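Local coordinates for protein NADH:ubiquinone oxidoreductase, Na translocating, F subunit (Porphyromonas gingivalis, PDB 2R6H) that binds flavin-adenine dinucleotide, joining an antiparallel FAD-binding barrel to a parallel-sheet NAD-binding-type domain as in flavoproteins of the ferredoxin-reductase kind, at residues F27-P32 with D139-S144; M159-G164 with A173-L178; A166-L171 with V188-G193. All coordinates share one frame; numbering follows the deposited sequence.

Contact 1: F27-P32 with D139-S144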
loop_
_atom_site.group_PDB
_atom_site.type_symbol
_atom_site.label_atom_id
_atom_site.label_comp_id
_atom_site.label_asym_id
_atom_site.label_seq_id
_atom_site.Cartn_x
_atom_site.Cartn_y
_atom_site.Cartn_z
ATOM N N PHE A 27 -4.375 -3.182 -8.900
ATOM C CA PHE A 27 -4.990 -4.403 -9.399
ATOM C C PHE A 27 -6.466 -4.440 -9.014
ATOM O O PHE A 27 -6.804 -4.575 -7.848
ATOM C CB PHE A 27 -4.233 -5.593 -8.820
ATOM C CG PHE A 27 -4.756 -6.918 -9.252
ATOM C CD1 PHE A 27 -4.930 -7.202 -10.600
ATOM C CD2 PHE A 27 -5.042 -7.895 -8.316
ATOM C CE1 PHE A 27 -5.401 -8.421 -11.002
ATOM C CE2 PHE A 27 -5.511 -9.118 -8.712
ATOM C CZ PHE A 27 -5.693 -9.384 -10.063
ATOM N N VAL A 28 -7.337 -4.307 -10.005
ATOM C CA VAL A 28 -8.756 -4.097 -9.766
ATOM C C VAL A 28 -9.606 -5.255 -10.313
ATOM O O VAL A 28 -9.650 -5.496 -11.528
ATOM C CB VAL A 28 -9.214 -2.768 -10.407
ATOM C CG1 VAL A 28 -10.691 -2.542 -10.179
ATOM C CG2 VAL A 28 -8.392 -1.602 -9.861
ATOM N N VAL A 29 -10.284 -5.968 -9.420
ATOM C CA VAL A 29 -11.059 -7.142 -9.815
ATOM C C VAL A 29 -12.547 -6.966 -9.508
ATOM O O VAL A 29 -12.906 -6.228 -8.588
ATOM C CB VAL A 29 -10.524 -8.430 -9.130
ATOM C CG1 VAL A 29 -9.088 -8.738 -9.593
ATOM C CG2 VAL A 29 -10.598 -8.298 -7.609
ATOM N N LYS A 30 -13.406 -7.639 -10.273
ATOM C CA LYS A 30 -14.853 -7.529 -10.074
ATOM C C LYS A 30 -15.486 -8.869 -9.704
ATOM O O LYS A 30 -15.153 -9.901 -10.292
ATOM C CB LYS A 30 -15.528 -6.958 -11.332
ATOM C CG LYS A 30 -17.014 -6.642 -11.181
ATOM C CD LYS A 30 -17.664 -6.319 -12.529
ATOM C CE LYS A 30 -17.628 -7.540 -13.453
ATOM N NZ LYS A 30 -18.509 -7.414 -14.656
ATOM N N LEU A 31 -16.401 -8.861 -8.737
ATOM C CA LEU A 31 -17.078 -10.097 -8.340
ATOM C C LEU A 31 -18.181 -10.433 -9.324
ATOM O O LEU A 31 -18.606 -9.559 -10.086
ATOM C CB LEU A 31 -17.605 -10.015 -6.902
ATOM C CG LEU A 31 -16.579 -10.454 -5.842
ATOM C CD1 LEU A 31 -15.337 -9.592 -5.915
ATOM C CD2 LEU A 31 -17.147 -10.428 -4.440
ATOM N N PRO A 32 -18.623 -11.705 -9.344
ATOM C CA PRO A 32 -19.737 -12.132 -10.209
ATOM C C PRO A 32 -20.937 -11.214 -10.000
ATOM O O PRO A 32 -21.079 -10.691 -8.893
ATOM C CB PRO A 32 -20.070 -13.533 -9.685
ATOM C CG PRO A 32 -18.798 -14.035 -9.100
ATOM C CD PRO A 32 -18.069 -12.822 -8.555
ATOM N N ASP A 139 -8.925 -11.404 -17.471
ATOM C CA ASP A 139 -8.475 -12.621 -16.806
ATOM C C ASP A 139 -9.276 -12.956 -15.550
ATOM O O ASP A 139 -10.006 -12.122 -15.022
ATOM C CB ASP A 139 -6.982 -12.535 -16.501
ATOM C CG ASP A 139 -6.130 -12.605 -17.764
ATOM O OD1 ASP A 139 -6.687 -13.035 -18.807
ATOM O OD2 ASP A 139 -4.924 -12.237 -17.719
ATOM N N LYS A 140 -9.134 -14.190 -15.081
ATOM C CA LYS A 140 -9.871 -14.663 -13.915
ATOM C C LYS A 140 -8.946 -14.981 -12.746
ATOM O O LYS A 140 -7.866 -15.560 -12.922
ATOM C CB LYS A 140 -10.695 -15.915 -14.264
ATOM C CG LYS A 140 -11.732 -15.734 -15.375
ATOM C CD LYS A 140 -12.595 -14.496 -15.162
ATOM C CE LYS A 140 -13.916 -14.581 -15.915
ATOM N NZ LYS A 140 -14.640 -15.852 -15.590
ATOM N N VAL A 141 -9.378 -14.612 -11.548
ATOM C CA VAL A 141 -8.640 -14.965 -10.340
ATOM C C VAL A 141 -9.584 -15.520 -9.301
ATOM O O VAL A 141 -10.740 -15.094 -9.226
ATOM C CB VAL A 141 -7.965 -13.743 -9.725
ATOM C CG1 VAL A 141 -6.527 -13.676 -10.151
ATOM C CG2 VAL A 141 -8.728 -12.479 -10.109
HETATM N N MSE A 142 -9.088 -16.455 -8.497
HETATM C CA MSE A 142 -9.843 -16.951 -7.352
HETATM C C MSE A 142 -9.492 -16.120 -6.143
HETATM O O MSE A 142 -8.320 -15.917 -5.847
HETATM C CB MSE A 142 -9.502 -18.406 -7.073
HETATM C CG MSE A 142 -9.794 -19.332 -8.231
HETATM SE SE MSE A 142 -11.705 -19.493 -8.632
HETATM C CE MSE A 142 -11.568 -19.792 -10.576
HETATM N N MSE A 143 -10.504 -15.640 -5.438
HETATM C CA MSE A 143 -10.260 -14.726 -4.343
HETATM C C MSE A 143 -11.179 -14.983 -3.171
HETATM O O MSE A 143 -12.373 -15.173 -3.339
HETATM C CB MSE A 143 -10.430 -13.294 -4.819
HETATM C CG MSE A 143 -9.855 -12.296 -3.860
HETATM SE SE MSE A 143 -9.986 -10.461 -4.487
HETATM C CE MSE A 143 -11.921 -10.232 -4.310
ATOM N N SER A 144 -10.620 -14.990 -1.974
ATOM C CA SER A 144 -11.428 -15.180 -0.774
ATOM C C SER A 144 -11.243 -14.029 0.200
ATOM O O SER A 144 -10.222 -13.346 0.183
ATOM C CB SER A 144 -11.090 -16.510 -0.086
ATOM O OG SER A 144 -9.691 -16.689 0.076
#
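V29 is the middle of this contact, and its two methyls divide the work. CG1 meets CG2 of V141 at 3.8 Å, the two branched side chains crossing at about a right angle. CG2 turns to selenomethionine M143 and lies 3.8 Å from its SE, with the methyl CE only slightly farther, and the two side chains meet tip to tip. The third close pair brings CD1 of L31 to CE of M143, again at 3.8 Å and again with the side chains crossing almost squarely. F27 sits at the looser end: its ring atom CZ is 4.3 Å from V141 CG2, which approaches the ring obliquely. Every touching group is apolar and buried.

In V29, chi1 of -64° puts CG1 anti to the carbonyl carbon and CG2 in the crowded position between N and C. M143 leaves its backbone with CG anti to N (chi1 -165°), then bends at the last torsion, which carries CE toward L31.

The two strands belong to the six-stranded antiparallel sheet of the FAD-binding barrel. They are not hydrogen-bonded partners; both flank strand 9-19, and segments 27-30 and 140-144 cross at 83°, their axes 8.6 Å apart at closest. Residues of alternating position, F27 and V29 on one strand, V141 and M143 on the other, point their side chains toward the opposite strand, which meets them only through side chains.

Around this first shell, I101 of strand 100-106 packs on both V29 and M143, I47 of strand 44-49 touches V141 and M143, and L31 rests on W10. Backbone bonds from V29 to I101 and from K30 to E13 fix strand 27-30 between its two neighbours, and the F27 side chain ends about 9 Å from the bound FAD.

Contact 2: M159-G164 with A173-L178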
loop_
_atom_site.group_PDB
_atom_site.type_symbol
_atom_site.label_atom_id
_atom_site.label_comp_id
_atom_site.label_asym_id
_atom_site.label_seq_id
_atom_site.Cartn_x
_atom_site.Cartn_y
_atom_site.Cartn_z
HETATM N N MSE A 159 -6.382 10.906 15.060
HETATM C CA MSE A 159 -5.733 9.853 14.309
HETATM C C MSE A 159 -4.564 10.415 13.509
HETATM O O MSE A 159 -4.656 11.493 12.915
HETATM C CB MSE A 159 -6.719 9.183 13.362
HETATM C CG MSE A 159 -8.126 9.030 13.917
HETATM SE SE MSE A 159 -9.236 7.751 12.907
HETATM C CE MSE A 159 -10.911 8.778 12.828
ATOM N N LEU A 160 -3.463 9.671 13.508
ATOM C CA LEU A 160 -2.322 9.968 12.655
ATOM C C LEU A 160 -1.963 8.732 11.842
ATOM O O LEU A 160 -1.532 7.725 12.403
ATOM C CB LEU A 160 -1.124 10.395 13.496
ATOM C CG LEU A 160 -0.037 11.224 12.806
ATOM C CD1 LEU A 160 0.782 11.994 13.840
ATOM C CD2 LEU A 160 0.855 10.339 11.952
ATOM N N TYR A 161 -2.155 8.807 10.525
ATOM C CA TYR A 161 -1.838 7.703 9.620
ATOM C C TYR A 161 -0.435 7.837 9.048
ATOM O O TYR A 161 -0.034 8.912 8.610
ATOM C CB TYR A 161 -2.856 7.639 8.482
ATOM C CG TYR A 161 -4.157 6.995 8.880
ATOM C CD1 TYR A 161 -5.164 7.730 9.489
ATOM C CD2 TYR A 161 -4.374 5.643 8.656
ATOM C CE1 TYR A 161 -6.346 7.130 9.860
ATOM C CE2 TYR A 161 -5.554 5.036 9.022
ATOM C CZ TYR A 161 -6.538 5.782 9.622
ATOM O OH TYR A 161 -7.713 5.162 9.981
ATOM N N ILE A 162 0.314 6.745 9.057
ATOM C CA ILE A 162 1.675 6.746 8.542
ATOM C C ILE A 162 1.799 5.653 7.497
ATOM O O ILE A 162 1.857 4.478 7.844
ATOM C CB ILE A 162 2.703 6.402 9.644
ATOM C CG1 ILE A 162 2.549 7.312 10.859
ATOM C CG2 ILE A 162 4.114 6.476 9.093
ATOM C CD1 ILE A 162 3.554 7.030 11.938
ATOM N N GLY A 163 1.853 6.004 6.223
ATOM C CA GLY A 163 1.970 4.972 5.216
ATOM C C GLY A 163 3.286 4.988 4.474
ATOM O O GLY A 163 3.926 6.034 4.366
ATOM N N GLY A 164 3.681 3.826 3.955
ATOM C CA GLY A 164 4.817 3.715 3.053
ATOM C C GLY A 164 4.599 2.598 2.040
ATOM O O GLY A 164 4.022 1.569 2.386
ATOM N N ALA A 173 -8.293 2.677 2.485
ATOM C CA ALA A 173 -9.590 2.064 2.742
ATOM C C ALA A 173 -10.220 2.619 4.014
ATOM O O ALA A 173 -11.406 2.952 4.037
ATOM C CB ALA A 173 -9.453 0.551 2.831
ATOM N N GLN A 174 -9.421 2.717 5.071
ATOM C CA GLN A 174 -9.883 3.292 6.333
ATOM C C GLN A 174 -10.199 4.791 6.195
ATOM O O GLN A 174 -11.265 5.249 6.626
ATOM C CB GLN A 174 -8.877 3.042 7.457
ATOM C CG GLN A 174 -8.862 1.612 7.964
ATOM C CD GLN A 174 -7.915 1.423 9.141
ATOM O OE1 GLN A 174 -7.296 2.374 9.605
ATOM N NE2 GLN A 174 -7.803 0.194 9.629
ATOM N N ILE A 175 -9.297 5.545 5.568
ATOM C CA ILE A 175 -9.508 6.981 5.391
ATOM C C ILE A 175 -10.697 7.288 4.495
ATOM O O ILE A 175 -11.474 8.182 4.781
ATOM C CB ILE A 175 -8.250 7.697 4.894
ATOM C CG1 ILE A 175 -7.246 7.787 6.036
ATOM C CG2 ILE A 175 -8.589 9.090 4.427
ATOM C CD1 ILE A 175 -5.820 7.739 5.597
ATOM N N LEU A 176 -10.849 6.537 3.416
ATOM C CA LEU A 176 -12.029 6.685 2.574
ATOM C C LEU A 176 -13.289 6.353 3.364
ATOM O O LEU A 176 -14.313 7.009 3.227
ATOM C CB LEU A 176 -11.918 5.811 1.323
ATOM C CG LEU A 176 -10.981 6.453 0.307
ATOM C CD1 LEU A 176 -10.738 5.549 -0.870
ATOM C CD2 LEU A 176 -11.569 7.759 -0.152
ATOM N N HIS A 177 -13.219 5.341 4.210
ATOM C CA HIS A 177 -14.403 4.979 4.952
ATOM C C HIS A 177 -14.737 6.090 5.927
ATOM O O HIS A 177 -15.884 6.522 6.026
ATOM C CB HIS A 177 -14.190 3.677 5.700
ATOM C CG HIS A 177 -15.339 3.298 6.568
ATOM N ND1 HIS A 177 -16.426 2.582 6.092
ATOM C CD2 HIS A 177 -15.599 3.540 7.873
ATOM C CE1 HIS A 177 -17.288 2.407 7.069
ATOM N NE2 HIS A 177 -16.810 2.978 8.166
ATOM N N LEU A 178 -13.712 6.550 6.641
ATOM C CA LEU A 178 -13.867 7.615 7.617
ATOM C C LEU A 178 -14.510 8.879 7.067
ATOM O O LEU A 178 -15.247 9.550 7.777
ATOM C CB LEU A 178 -12.519 7.969 8.220
ATOM C CG LEU A 178 -11.953 6.976 9.233
ATOM C CD1 LEU A 178 -10.478 7.293 9.480
ATOM C CD2 LEU A 178 -12.744 7.025 10.516
#
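Y161 stands on the first strand of a beta-alpha-beta crossover, in the parallel sheet of the NAD-binding-type domain, and points its ring at the helix that follows. Strand and helix run roughly antiparallel, 146° between their directions, with axes 11.1 Å apart. From CB outward, I175 accompanies the ring: its CD1 is 4.1 Å from Y161 CB and 3.8 Å from CG. That methyl lies over one face of the ring, 3.9 Å from its centroid and 17° off the normal, a CH-pi contact; CG1 of I175 follows beside CD1 and CE1 of the ring. Farther along, CE2 comes up against OE1 of Q174, which lies in the ring plane at the edge.

At the tip, the hydroxyl OH donates a hydrogen bond to Q174 OE1 at 2.8 Å. It meets a lone pair in the carbonyl plane, at a C=O to donor angle of 137°, with ring and amide planes strongly tilted to each other. The amide is held from its other end as well, since Q174 NE2 bonds to S41 O; this should fix the rotation of the amide and present OE1 to the tyrosine. On the far side of OH sits L178 CD1, 3.5 Å away. L178 is shared: selenomethionine M159 reaches it tip to tip, CE of M159 lying 3.4 Å from CD2 of L178.

Contact 3: A166-L171 with V188-G193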
loop_
_atom_site.group_PDB
_atom_site.type_symbol
_atom_site.label_atom_id
_atom_site.label_comp_id
_atom_site.label_asym_id
_atom_site.label_seq_id
_atom_site.Cartn_x
_atom_site.Cartn_y
_atom_site.Cartn_z
ATOM N N ALA A 166 3.339 -0.034 -0.673
ATOM C CA ALA A 166 2.023 -0.598 -0.953
ATOM C C ALA A 166 1.146 -0.600 0.294
ATOM O O ALA A 166 -0.004 -1.036 0.255
ATOM C CB ALA A 166 2.158 -2.007 -1.511
ATOM N N GLY A 167 1.697 -0.108 1.399
ATOM C CA GLY A 167 0.927 0.082 2.614
ATOM C C GLY A 167 -0.118 1.172 2.475
ATOM O O GLY A 167 -0.821 1.498 3.431
HETATM N N MSE A 168 -0.221 1.737 1.275
HETATM C CA MSE A 168 -1.289 2.676 0.960
HETATM C C MSE A 168 -2.660 2.023 1.111
HETATM O O MSE A 168 -3.651 2.697 1.390
HETATM C CB MSE A 168 -1.120 3.223 -0.459
HETATM C CG MSE A 168 -0.859 4.719 -0.520
HETATM SE SE MSE A 168 -2.475 5.777 -0.256
HETATM C CE MSE A 168 -1.711 7.557 -0.471
ATOM N N ALA A 169 -2.706 0.709 0.923
ATOM C CA ALA A 169 -3.960 0.021 0.636
ATOM C C ALA A 169 -4.913 0.092 1.824
ATOM O O ALA A 169 -6.048 0.550 1.695
ATOM C CB ALA A 169 -3.694 -1.428 0.253
ATOM N N PRO A 170 -4.444 -0.363 2.981
ATOM C CA PRO A 170 -5.287 -0.434 4.180
ATOM C C PRO A 170 -5.670 0.952 4.685
ATOM O O PRO A 170 -6.833 1.189 5.011
ATOM C CB PRO A 170 -4.382 -1.133 5.196
ATOM C CG PRO A 170 -3.468 -1.964 4.369
ATOM C CD PRO A 170 -3.225 -1.179 3.111
ATOM N N LEU A 171 -4.696 1.854 4.749
ATOM C CA LEU A 171 -4.944 3.219 5.199
ATOM C C LEU A 171 -6.013 3.896 4.345
ATOM O O LEU A 171 -6.977 4.453 4.867
ATOM C CB LEU A 171 -3.652 4.036 5.168
ATOM C CG LEU A 171 -2.611 3.699 6.237
ATOM C CD1 LEU A 171 -2.836 2.297 6.783
ATOM C CD2 LEU A 171 -1.202 3.842 5.682
ATOM N N VAL A 188 -7.802 14.016 11.687
ATOM C CA VAL A 188 -7.134 12.914 11.009
ATOM C C VAL A 188 -6.053 13.422 10.070
ATOM O O VAL A 188 -6.343 14.157 9.135
ATOM C CB VAL A 188 -8.143 12.074 10.158
ATOM C CG1 VAL A 188 -7.423 10.937 9.467
ATOM C CG2 VAL A 188 -9.283 11.531 11.010
ATOM N N SER A 189 -4.809 13.032 10.308
ATOM C CA SER A 189 -3.756 13.327 9.349
ATOM C C SER A 189 -3.213 12.028 8.753
ATOM O O SER A 189 -3.163 10.992 9.424
ATOM C CB SER A 189 -2.630 14.137 10.000
ATOM O OG SER A 189 -1.997 13.419 11.053
ATOM N N TYR A 190 -2.812 12.084 7.488
ATOM C CA TYR A 190 -2.173 10.947 6.835
ATOM C C TYR A 190 -0.827 11.393 6.290
ATOM O O TYR A 190 -0.767 12.289 5.466
ATOM C CB TYR A 190 -3.057 10.448 5.704
ATOM C CG TYR A 190 -2.523 9.262 4.952
ATOM C CD1 TYR A 190 -1.662 8.370 5.546
ATOM C CD2 TYR A 190 -2.911 9.017 3.647
ATOM C CE1 TYR A 190 -1.184 7.273 4.852
ATOM C CE2 TYR A 190 -2.449 7.920 2.954
ATOM C CZ TYR A 190 -1.584 7.049 3.553
ATOM O OH TYR A 190 -1.109 5.951 2.858
ATOM N N TRP A 191 0.249 10.790 6.771
ATOM C CA TRP A 191 1.592 11.114 6.312
ATOM C C TRP A 191 2.137 9.950 5.511
ATOM O O TRP A 191 2.497 8.928 6.083
ATOM C CB TRP A 191 2.511 11.359 7.508
ATOM C CG TRP A 191 2.074 12.494 8.373
ATOM C CD1 TRP A 191 0.998 12.520 9.212
ATOM C CD2 TRP A 191 2.694 13.772 8.486
ATOM N NE1 TRP A 191 0.908 13.738 9.837
ATOM C CE2 TRP A 191 1.941 14.525 9.405
ATOM C CE3 TRP A 191 3.816 14.354 7.904
ATOM C CZ2 TRP A 191 2.278 15.823 9.753
ATOM C CZ3 TRP A 191 4.145 15.637 8.249
ATOM C CH2 TRP A 191 3.382 16.360 9.162
ATOM N N TYR A 192 2.208 10.091 4.195
ATOM C CA TYR A 192 2.702 9.001 3.348
ATOM C C TYR A 192 4.103 9.282 2.822
ATOM O O TYR A 192 4.359 10.340 2.263
ATOM C CB TYR A 192 1.753 8.780 2.170
ATOM C CG TYR A 192 2.179 7.679 1.220
ATOM C CD1 TYR A 192 1.850 6.350 1.473
ATOM C CD2 TYR A 192 2.899 7.965 0.068
ATOM C CE1 TYR A 192 2.235 5.338 0.604
ATOM C CE2 TYR A 192 3.284 6.967 -0.802
ATOM C CZ TYR A 192 2.949 5.659 -0.530
ATOM O OH TYR A 192 3.342 4.673 -1.395
ATOM N N GLY A 193 5.008 8.330 2.984
ATOM C CA GLY A 193 6.360 8.507 2.491
ATOM C C GLY A 193 6.667 7.754 1.211
ATOM O O GLY A 193 6.441 6.551 1.106
#
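Y190 and Y192 both leave the strand with CG anti to the backbone N, chi1 -179° and 179°, and so stretch straight toward the start of helix 168-181. Selenomethionine M168 bends back at chi2 (-78°) and brings its end alongside both rings. Its SE lies in the plane of the Y190 ring, at the edge, 5.1 Å from the centroid, and is 3.4 Å from Y190 OH. The same SE is 5.2 Å from the Y192 centroid, in an oblique position, which makes two Met-aromatic contacts from one atom. CE is over one face of Y192 toward the rim and touches CE2 of Y190 at 3.5 Å, while CG packs on Y192 CE1.

L171, one turn on, closes the other flank of Y190: its CD2 is 3.5 Å from CE1 of that ring, the side chains crossing at about a right angle. The Y192 hydroxyl is hydrogen-bonded to G165 O, just ahead of the 3-10 turn that leads into the helix, and F218 and F206 meet the Y190 ring.

A166 and A169, at the start of the helical stretch, touch the FAD. Helix and strand form the second half of the beta-alpha-beta unit 158-164, 168-181, 188-194 in a Rossmann-like domain.

In the fold
All three contacts are buried; contact 1 is in one domain, contacts 2 and 3 in the other. Contact 1 lies in the antiparallel barrel, 24 Å between centres from each of the others and touching neither. Contacts 2 and 3 share helix 168-181 and pack it on neighbouring strands 158-164 and 188-194 of the parallel sheet, their centres only 5 Å apart. Probable backbone hydrogen bonds tie the strands, from Y161 O to W191 N and Y161 N to S189 O. Contact 1 is wholly apolar, contact 2 adds a buried tyrosine-glutamine bond, and contact 3 rests on selenomethionine-aromatic and leucine packing, while the helix start that carries it touches the FAD through A166 and A169.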